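Local coordinates for protein putative transcriptional regulator, LysR family (Vibrio parahaemolyticus, PDB 3OXN) that probably acts as a DNA-binding transcription factor of the LysR family, of which this chain is the regulatory, periplasmic-binding-protein-like domain that probably senses an effector, at residues A[62-66]-A[67-71]; A[129-132]-A[133-137]. One frame throughout, in Å; residues are numbered along the deposited sequence.

Contact 1: A[62-66]-A[67-71]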
loop_
_atom_site.group_PDB
_atom_site.type_symbol
_atom_site.label_atom_id
_atom_site.label_comp_id
_atom_site.label_asym_id
_atom_site.label_seq_id
_atom_site.Cartn_x
_atom_site.Cartn_y
_atom_site.Cartn_z
ATOM N N ASP A 62 10.349 -10.461 -14.121
ATOM C CA ASP A 62 11.481 -10.804 -13.289
ATOM C C ASP A 62 10.982 -11.285 -11.941
ATOM O O ASP A 62 11.577 -12.163 -11.304
ATOM C CB ASP A 62 12.414 -9.605 -13.110
ATOM C CG ASP A 62 13.390 -9.467 -14.250
ATOM O OD1 ASP A 62 13.311 -10.296 -15.189
ATOM O OD2 ASP A 62 14.222 -8.531 -14.213
ATOM N N GLN A 63 9.880 -10.693 -11.510
ATOM C CA GLN A 63 9.322 -11.005 -10.211
ATOM C C GLN A 63 8.740 -12.431 -10.173
ATOM O O GLN A 63 9.002 -13.183 -9.232
ATOM C CB GLN A 63 8.300 -9.938 -9.801
ATOM C CG GLN A 63 8.479 -9.477 -8.362
ATOM C CD GLN A 63 7.772 -8.176 -8.058
ATOM O OE1 GLN A 63 7.409 -7.422 -8.970
ATOM N NE2 GLN A 63 7.582 -7.894 -6.762
ATOM N N LEU A 64 7.987 -12.816 -11.203
ATOM C CA LEU A 64 7.467 -14.175 -11.278
ATOM C C LEU A 64 8.571 -15.175 -11.613
ATOM O O LEU A 64 8.566 -16.310 -11.130
ATOM C CB LEU A 64 6.339 -14.281 -12.309
ATOM C CG LEU A 64 5.067 -13.472 -12.090
ATOM C CD1 LEU A 64 4.296 -13.504 -13.386
ATOM C CD2 LEU A 64 4.239 -13.992 -10.931
ATOM N N THR A 65 9.515 -14.753 -12.445
ATOM C CA THR A 65 10.597 -15.637 -12.881
ATOM C C THR A 65 11.734 -15.826 -11.862
ATOM O O THR A 65 12.151 -16.949 -11.591
ATOM C CB THR A 65 11.200 -15.160 -14.202
ATOM O OG1 THR A 65 10.155 -15.026 -15.167
ATOM C CG2 THR A 65 12.218 -16.154 -14.710
ATOM N N TYR A 66 12.237 -14.748 -11.285
ATOM C CA TYR A 66 13.425 -14.888 -10.452
ATOM C C TYR A 66 13.200 -14.723 -8.955
ATOM O O TYR A 66 13.909 -15.321 -8.163
ATOM C CB TYR A 66 14.528 -13.937 -10.927
ATOM C CG TYR A 66 14.966 -14.206 -12.337
ATOM C CD1 TYR A 66 15.772 -15.291 -12.633
ATOM C CD2 TYR A 66 14.563 -13.386 -13.378
ATOM C CE1 TYR A 66 16.180 -15.548 -13.936
ATOM C CE2 TYR A 66 14.960 -13.637 -14.680
ATOM C CZ TYR A 66 15.771 -14.715 -14.949
ATOM O OH TYR A 66 16.174 -14.966 -16.230
ATOM N N GLU A 67 12.219 -13.924 -8.568
ATOM C CA GLU A 67 12.051 -13.566 -7.165
ATOM C C GLU A 67 11.124 -14.520 -6.408
ATOM O O GLU A 67 10.910 -14.338 -5.215
ATOM C CB GLU A 67 11.489 -12.145 -7.048
ATOM C CG GLU A 67 11.926 -11.189 -8.157
ATOM C CD GLU A 67 12.843 -10.071 -7.674
ATOM O OE1 GLU A 67 13.021 -9.906 -6.445
ATOM O OE2 GLU A 67 13.376 -9.348 -8.538
ATOM N N GLY A 68 10.555 -15.514 -7.093
ATOM C CA GLY A 68 9.698 -16.489 -6.430
ATOM C C GLY A 68 8.206 -16.152 -6.325
ATOM O O GLY A 68 7.487 -16.724 -5.491
ATOM N N ALA A 69 7.731 -15.230 -7.163
ATOM C CA ALA A 69 6.322 -14.859 -7.171
ATOM C C ALA A 69 5.504 -15.958 -7.853
ATOM O O ALA A 69 5.792 -16.338 -8.979
ATOM C CB ALA A 69 6.130 -13.530 -7.873
ATOM N N ASP A 70 4.501 -16.486 -7.160
ATOM C CA ASP A 70 3.703 -17.575 -7.718
ATOM C C ASP A 70 2.734 -17.066 -8.779
ATOM O O ASP A 70 2.588 -17.669 -9.841
ATOM C CB ASP A 70 2.958 -18.342 -6.620
ATOM C CG ASP A 70 3.836 -19.384 -5.945
ATOM O OD1 ASP A 70 4.748 -19.921 -6.619
ATOM O OD2 ASP A 70 3.608 -19.679 -4.747
ATOM N N LEU A 71 2.108 -15.930 -8.485
ATOM C CA LEU A 71 1.103 -15.313 -9.342
ATOM C C LEU A 71 1.230 -13.795 -9.219
ATOM O O LEU A 71 1.586 -13.269 -8.161
ATOM C CB LEU A 71 -0.289 -15.747 -8.872
ATOM C CG LEU A 71 -1.541 -15.219 -9.565
ATOM C CD1 LEU A 71 -1.645 -15.720 -10.993
ATOM C CD2 LEU A 71 -2.762 -15.638 -8.763
#

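Contact 2: A[129-132]-A[133-137]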
loop_
_atom_site.group_PDB
_atom_site.type_symbol
_atom_site.label_atom_id
_atom_site.label_comp_id
_atom_site.label_asym_id
_atom_site.label_seq_id
_atom_site.Cartn_x
_atom_site.Cartn_y
_atom_site.Cartn_z
ATOM N N ALA A 129 -1.209 6.722 -17.750
ATOM C CA ALA A 129 -0.974 7.065 -19.138
ATOM C C ALA A 129 -2.291 6.998 -19.904
ATOM O O ALA A 129 -2.542 7.800 -20.795
ATOM C CB ALA A 129 0.060 6.124 -19.741
ATOM N N LEU A 130 -3.128 6.026 -19.556
ATOM C CA LEU A 130 -4.444 5.884 -20.182
ATOM C C LEU A 130 -5.312 7.138 -20.016
ATOM O O LEU A 130 -5.967 7.575 -20.960
ATOM C CB LEU A 130 -5.182 4.658 -19.630
ATOM C CG LEU A 130 -5.112 3.364 -20.442
ATOM C CD1 LEU A 130 -3.740 3.172 -21.048
ATOM C CD2 LEU A 130 -5.472 2.193 -19.554
ATOM N N ILE A 131 -5.321 7.699 -18.813
ATOM C CA ILE A 131 -6.153 8.850 -18.518
ATOM C C ILE A 131 -5.537 10.123 -19.080
ATOM O O ILE A 131 -6.241 11.047 -19.481
ATOM C CB ILE A 131 -6.325 9.023 -17.015
ATOM C CG1 ILE A 131 -6.731 7.700 -16.378
ATOM C CG2 ILE A 131 -7.348 10.093 -16.721
ATOM C CD1 ILE A 131 -6.903 7.793 -14.879
ATOM N N GLU A 132 -4.212 10.159 -19.098
ATOM C CA GLU A 132 -3.491 11.292 -19.615
ATOM C C GLU A 132 -3.808 11.380 -21.096
ATOM O O GLU A 132 -3.948 12.471 -21.659
ATOM C CB GLU A 132 -2.002 11.096 -19.396
ATOM C CG GLU A 132 -1.360 12.243 -18.655
ATOM C CD GLU A 132 -1.707 12.252 -17.178
ATOM O OE1 GLU A 132 -0.783 12.403 -16.341
ATOM O OE2 GLU A 132 -2.901 12.095 -16.854
ATOM N N GLN A 133 -3.958 10.213 -21.712
ATOM C CA GLN A 133 -4.212 10.107 -23.141
ATOM C C GLN A 133 -5.679 10.386 -23.493
ATOM O O GLN A 133 -6.019 10.669 -24.653
ATOM C CB GLN A 133 -3.790 8.724 -23.623
ATOM C CG GLN A 133 -3.842 8.562 -25.112
ATOM C CD GLN A 133 -3.374 9.800 -25.860
ATOM O OE1 GLN A 133 -3.988 10.185 -26.856
ATOM N NE2 GLN A 133 -2.289 10.433 -25.383
ATOM N N ALA A 134 -6.545 10.308 -22.482
ATOM C CA ALA A 134 -7.972 10.563 -22.647
ATOM C C ALA A 134 -8.213 12.044 -22.445
ATOM O O ALA A 134 -9.145 12.623 -22.997
ATOM C CB ALA A 134 -8.758 9.764 -21.642
ATOM N N LEU A 135 -7.348 12.644 -21.634
ATOM C CA LEU A 135 -7.369 14.075 -21.383
ATOM C C LEU A 135 -6.348 14.802 -22.259
ATOM O O LEU A 135 -5.974 15.923 -21.949
ATOM C CB LEU A 135 -7.074 14.337 -19.908
ATOM C CG LEU A 135 -8.225 14.761 -19.006
ATOM C CD1 LEU A 135 -9.531 14.257 -19.521
ATOM C CD2 LEU A 135 -7.979 14.285 -17.590
ATOM N N ILE A 136 -5.915 14.168 -23.348
ATOM C CA ILE A 136 -4.800 14.669 -24.154
ATOM C C ILE A 136 -5.052 16.008 -24.848
ATOM O O ILE A 136 -4.104 16.723 -25.159
ATOM C CB ILE A 136 -4.309 13.628 -25.195
ATOM C CG1 ILE A 136 -2.884 13.939 -25.644
ATOM C CG2 ILE A 136 -5.202 13.610 -26.410
ATOM C CD1 ILE A 136 -1.843 13.696 -24.617
ATOM N N ASP A 137 -6.315 16.355 -25.082
ATOM C CA ASP A 137 -6.665 17.591 -25.790
ATOM C C ASP A 137 -7.180 18.670 -24.853
ATOM O O ASP A 137 -7.755 19.658 -25.300
ATOM C CB ASP A 137 -7.746 17.327 -26.850
ATOM C CG ASP A 137 -7.236 16.504 -28.032
ATOM O OD1 ASP A 137 -6.064 16.709 -28.445
ATOM O OD2 ASP A 137 -8.017 15.665 -28.554
#

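Contact 1: A[62-66]-A[67-71]
A C-terminal helix cap with a glycine in positive phi ends helix 60-65, bringing A69 back against Q63 and L64 from the last turn before the chain enters strand 71-74. The chain turns at G68, the first residue to leave helical angles, with a phi of 89°, a conformation that glycine takes up easily. Beyond it, the amide of A69 donates to Q63 O at 3.2 Å, while E67 N makes only weak bonds to the carbonyls of D62 and Q63. Q63 O thus accepts from amides before and after G68, weakly from E67 and more firmly from A69. Over the backbone of Q63, E67 lays its CG 3.3 Å from Q63 CA and crosses the Q63 chain, with the amide and carboxylate planes 67° apart. The two polar ends find different partners: Q63 is hydrogen-bonded to the backbone of P54 and Q56, and E67 forms a salt bridge with R59. L64 is buried against I197 of strand 194-199. Its CG stands anti to the carbonyl carbon (chi1 -62°), and the CD2 branch packs on the methyl of A69, with L64 CD2 3.6 Å from A69 CB.

Contact 2: A[129-132]-A[133-137]
I131 lays its CG2 methyl alongside L135, 4.3 Å from L135 CD2, one turn further on at the weakly bonded C-terminal end of helix 125-134. F187 touches both side chains and F189 also packs on I131, so this loose apolar pair belongs to the buried side of the helix in the beta-alpha-beta unit 117-146. Q133 N bonds to A129 O at 2.9 Å, an ordinary helical link, and L135 N reaches I131 O at 2.9 Å. A134 N adds a weak bond to the same I131 oxygen, which thus serves two successive amides as the helix gives way to the loop. L135 CB lies out beyond that carbonyl oxygen, 3.4 Å from I131 O. I136 swings its CG1 anti to the backbone N (chi1 -159°), and the chain then turns so that I136 CD1 lies 3.8 Å from E132 O. E132 bends at chi2 (74°) and sends its two carboxylate oxygens to different cations, OE1 to K128 one turn earlier and OE2 to R141 just ahead of strand 142-146. With a cation at each oxygen, the carboxylate is probably kept ionised, and the R141 bridge would link the helix end to the residue just before that strand.

Following the chain from the N terminus, strand 49-54 leads into helix 60-65, and contact 1 closes the short turn after it, so that strand 71-74 can join the first mixed sheet on the far side of strand 20-25. After strand 83-89, still in the first sheet, the chain passes to the second through strand 93-98, and there strand 117-120 leads into helix 125-134; contact 2 lies at that helix's C-terminal end, ahead of strand 142-146. The two are in series, neither nesting nor crossing, with centres about 31 Å apart and nearest atoms about 19 Å apart. Each finishes the helix of a beta-alpha-beta crossover, one in each alpha/beta half of this periplasmic-binding-protein-like domain.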